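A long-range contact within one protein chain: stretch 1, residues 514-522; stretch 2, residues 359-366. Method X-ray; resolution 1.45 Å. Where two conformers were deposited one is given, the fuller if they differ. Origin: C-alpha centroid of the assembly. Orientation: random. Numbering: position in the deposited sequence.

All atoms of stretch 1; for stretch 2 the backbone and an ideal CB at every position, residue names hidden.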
# COMPACT_ATOMS: atom_id res chain seq x y z
N GLU A 514 -9.31 15.13 8.38
CA GLU A 514 -10.29 14.08 8.11
C GLU A 514 -11.71 14.58 8.32
O GLU A 514 -12.61 14.30 7.51
CB GLU A 514 -10.04 12.85 8.97
CG GLU A 514 -10.94 11.68 8.58
CD GLU A 514 -10.77 10.47 9.47
OE1 GLU A 514 -10.67 10.63 10.70
OE2 GLU A 514 -10.75 9.35 8.92
N ARG A 515 -11.91 15.34 9.40
CA ARG A 515 -13.22 15.93 9.68
C ARG A 515 -13.66 16.83 8.54
O ARG A 515 -14.80 16.73 8.07
CB ARG A 515 -13.20 16.69 11.01
CG ARG A 515 -14.53 17.36 11.34
CD ARG A 515 -14.56 17.89 12.77
NE ARG A 515 -14.60 16.81 13.76
CZ ARG A 515 -15.71 16.25 14.22
NH1 ARG A 515 -16.90 16.66 13.79
NH2 ARG A 515 -15.63 15.28 15.12
N ARG A 516 -12.78 17.71 8.07
CA ARG A 516 -13.13 18.63 6.99
C ARG A 516 -13.47 17.86 5.72
O ARG A 516 -14.41 18.21 5.01
CB ARG A 516 -12.00 19.63 6.73
CG ARG A 516 -11.90 20.72 7.76
CD ARG A 516 -10.66 21.57 7.53
NE ARG A 516 -10.60 22.70 8.45
CZ ARG A 516 -11.07 23.91 8.19
NH1 ARG A 516 -11.65 24.17 7.02
NH2 ARG A 516 -10.96 24.88 9.09
N VAL A 517 -12.70 16.81 5.43
CA VAL A 517 -12.97 15.97 4.26
C VAL A 517 -14.37 15.35 4.35
O VAL A 517 -15.10 15.34 3.37
CB VAL A 517 -11.90 14.87 4.07
CG1 VAL A 517 -12.31 13.89 2.98
CG2 VAL A 517 -10.56 15.50 3.74
N MET A 518 -14.73 14.85 5.53
CA MET A 518 -16.06 14.27 5.71
C MET A 518 -17.16 15.33 5.64
O MET A 518 -18.25 15.05 5.16
CB MET A 518 -16.13 13.43 6.99
CG MET A 518 -15.35 12.10 6.89
SD MET A 518 -15.66 11.12 5.40
CE MET A 518 -17.40 10.73 5.59
N GLU A 519 -16.87 16.55 6.10
CA GLU A 519 -17.80 17.67 5.92
C GLU A 519 -18.11 17.92 4.44
O GLU A 519 -19.25 18.20 4.07
CB GLU A 519 -17.27 18.95 6.58
CG GLU A 519 -17.31 18.92 8.11
CD GLU A 519 -16.53 20.06 8.75
OE1 GLU A 519 -15.96 20.90 8.02
OE2 GLU A 519 -16.49 20.10 10.00
N HIS A 520 -17.09 17.80 3.59
CA HIS A 520 -17.26 17.92 2.14
C HIS A 520 -18.14 16.80 1.56
O HIS A 520 -18.76 16.99 0.51
CB HIS A 520 -15.92 17.91 1.42
CG HIS A 520 -15.20 19.22 1.46
ND1 HIS A 520 -15.60 20.31 0.72
CD2 HIS A 520 -14.09 19.61 2.14
CE1 HIS A 520 -14.77 21.32 0.96
NE2 HIS A 520 -13.85 20.92 1.81
N ALA A 521 -18.16 15.65 2.24
CA ALA A 521 -18.98 14.49 1.86
C ALA A 521 -18.63 13.88 0.49
O ALA A 521 -19.44 13.16 -0.11
CB ALA A 521 -20.49 14.83 1.96
N VAL A 522 -17.42 14.15 0.01
CA VAL A 522 -16.97 13.63 -1.28
C VAL A 522 -16.54 12.16 -1.23
O VAL A 522 -16.50 11.50 -2.27
CB VAL A 522 -15.85 14.50 -1.92
CG1 VAL A 522 -16.41 15.85 -2.37
CG2 VAL A 522 -14.69 14.69 -0.95
N UNK A 359 -6.46 8.08 13.91
CA UNK A 359 -7.73 7.35 13.93
C UNK A 359 -8.66 7.88 15.03
O UNK A 359 -8.25 8.04 16.19
CB UNK A 359 -7.48 5.85 14.13
N UNK A 360 -9.90 8.17 14.65
CA UNK A 360 -10.85 8.82 15.56
C UNK A 360 -12.28 8.36 15.31
O UNK A 360 -12.59 7.83 14.24
CB UNK A 360 -10.77 10.34 15.42
N UNK A 361 -13.13 8.59 16.31
CA UNK A 361 -14.58 8.44 16.14
C UNK A 361 -15.09 9.60 15.32
O UNK A 361 -14.98 10.76 15.73
CB UNK A 361 -15.30 8.37 17.49
N UNK A 362 -15.64 9.29 14.15
CA UNK A 362 -16.16 10.32 13.26
C UNK A 362 -17.27 9.70 12.42
O UNK A 362 -17.02 8.80 11.62
CB UNK A 362 -15.06 10.90 12.38
N UNK A 363 -18.50 10.18 12.64
CA UNK A 363 -19.66 9.68 11.91
C UNK A 363 -20.62 10.83 11.66
O UNK A 363 -21.61 10.99 12.37
CB UNK A 363 -20.35 8.55 12.68
N UNK A 364 -20.32 11.63 10.65
CA UNK A 364 -21.10 12.83 10.37
C UNK A 364 -22.47 12.52 9.79
O UNK A 364 -23.40 13.31 9.97
CB UNK A 364 -20.33 13.74 9.41
N UNK A 365 -22.60 11.38 9.11
CA UNK A 365 -23.84 11.00 8.44
C UNK A 365 -24.32 9.62 8.88
O UNK A 365 -24.26 8.66 8.10
CB UNK A 365 -23.65 11.03 6.92
N UNK A 366 -24.82 9.50 10.13
CA UNK A 366 -25.23 8.18 10.61
C UNK A 366 -26.36 7.58 9.78
O UNK A 366 -27.22 8.31 9.28
CB UNK A 366 -25.66 8.27 12.07

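Stretch 1 offers the last turns of a helix, with E514, R515, M518 and E519 along or beside the face that stretch 2 runs alongside, and A521 just beyond, where phi turns positive. Stretch 2 has no regular structure, so each position must be read from its own CA-to-CB bond.

Position 359 points away, with nothing of stretch 1 within 5.5 Å of its ideal CB. This contact asks little of it, and many residues would do; it is H359.

At 360 the bond turns toward the helix, and the ideal CB lies 4.7 Å from E514 OE1. A carboxylate is on offer, a little beyond CB, and a donor that extends toward it suits: asparagine perhaps, glutamine, lysine or arginine, the last two adding charge close to R515. The residue is Q360. With chi1 p and chi2 t, the side chain reaches in toward the helix, and Q360 NE2 donates to E514 OE1 at 2.8 Å with a nearly straight angle of 169°. The other end of the amide is used too: one water donates to Q360 OE1 and accepts from R515 NE, both at 2.8 Å. A second water accepts from the backbone Q360 N (2.9 Å) and donates to E514 OE1 (2.8 Å), so this carboxylate oxygen receives both a direct and a water-mediated link.

Position 361 points away again, and a polar residue is a reasonable guess for open space. D361 fits that guess; its backbone O takes a hydrogen bond from a water that also accepts, weakly, from R515 NH2.

The bond at 362 points toward stretch 1, its ideal CB 4.7 Å from E514 OE1 and 5.2 Å from R515 NH2. Polar groups are near, yet the aliphatic parts of E514, R515 and M518 form the floor, so leucine, isoleucine or methionine would suit, and glutamine is conceivable. In L362, CD2 reaches E514 CG and M518 CG, each at 3.8 Å, and CD1 lies over one face of the R515 guanidinium, 3.7 Å from NH2.

Position 363 points away and meets nothing of stretch 1, leaving the choice wide; D363 stands there.

At 364 the bond turns back toward the helix, with M518 CB 4.9 Å from the ideal CB. A branched or flexible apolar side chain could bridge that gap. L364 does so with CD1, 3.7 Å from M518 CB and 3.5 Å from E519 N, while CD2 approaches R515 NH1 at 3.7 Å.

Position 365 also points toward stretch 1, but its ideal CB has no neighbour there within 5.5 Å. Only a long side chain could reach the helix end, where the carbonyl of M518 is a possible acceptor; tyrosine, lysine or arginine might use it. In Y365, OH donates to M518 O at 2.7 Å, an acceptor lying near the ring plane at its edge. Y365 CE1 packs 3.9 Å from A521 CB.

Position 366 is out of reach, and P366 ends the stretch without contact.

Stretch 2 (359-366) HQDLDLYP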
# COMPACT_ATOMS: atom_id res chain seq x y z
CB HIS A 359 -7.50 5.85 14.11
CG HIS A 359 -8.75 5.04 14.05
ND1 HIS A 359 -9.36 4.52 15.17
CD2 HIS A 359 -9.51 4.66 12.99
CE1 HIS A 359 -10.44 3.85 14.81
NE2 HIS A 359 -10.55 3.92 13.49
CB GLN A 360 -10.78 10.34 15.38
CG GLN A 360 -11.25 10.80 14.00
CD GLN A 360 -11.19 12.31 13.80
OE1 GLN A 360 -11.39 13.08 14.74
NE2 GLN A 360 -10.93 12.73 12.57
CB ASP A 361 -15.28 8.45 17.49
CG ASP A 361 -15.01 7.21 18.31
OD1 ASP A 361 -14.40 6.25 17.79
OD2 ASP A 361 -15.41 7.22 19.49
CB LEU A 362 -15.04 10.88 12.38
CG LEU A 362 -15.37 11.98 11.37
CD1 LEU A 362 -15.82 13.27 12.06
CD2 LEU A 362 -14.18 12.24 10.47
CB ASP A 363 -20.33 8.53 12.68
CG ASP A 363 -21.44 7.86 11.90
OD1 ASP A 363 -21.53 8.04 10.66
OD2 ASP A 363 -22.24 7.14 12.53
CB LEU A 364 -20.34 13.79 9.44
CG LEU A 364 -19.02 14.37 9.97
CD1 LEU A 364 -18.50 15.44 9.02
CD2 LEU A 364 -19.18 14.96 11.38
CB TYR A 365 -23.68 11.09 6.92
CG TYR A 365 -22.93 12.34 6.51
CD1 TYR A 365 -21.64 12.25 5.97
CD2 TYR A 365 -23.49 13.60 6.70
CE1 TYR A 365 -20.94 13.40 5.61
CE2 TYR A 365 -22.79 14.74 6.36
CZ TYR A 365 -21.52 14.64 5.82
OH TYR A 365 -20.85 15.80 5.47
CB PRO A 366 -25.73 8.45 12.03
CG PRO A 366 -25.16 9.76 12.41
CD PRO A 366 -25.04 10.54 11.14
O HOH W 1 -10.58 8.05 11.81
O HOH W 2 -12.22 15.73 14.82
O HOH W 3 -16.75 12.94 16.16
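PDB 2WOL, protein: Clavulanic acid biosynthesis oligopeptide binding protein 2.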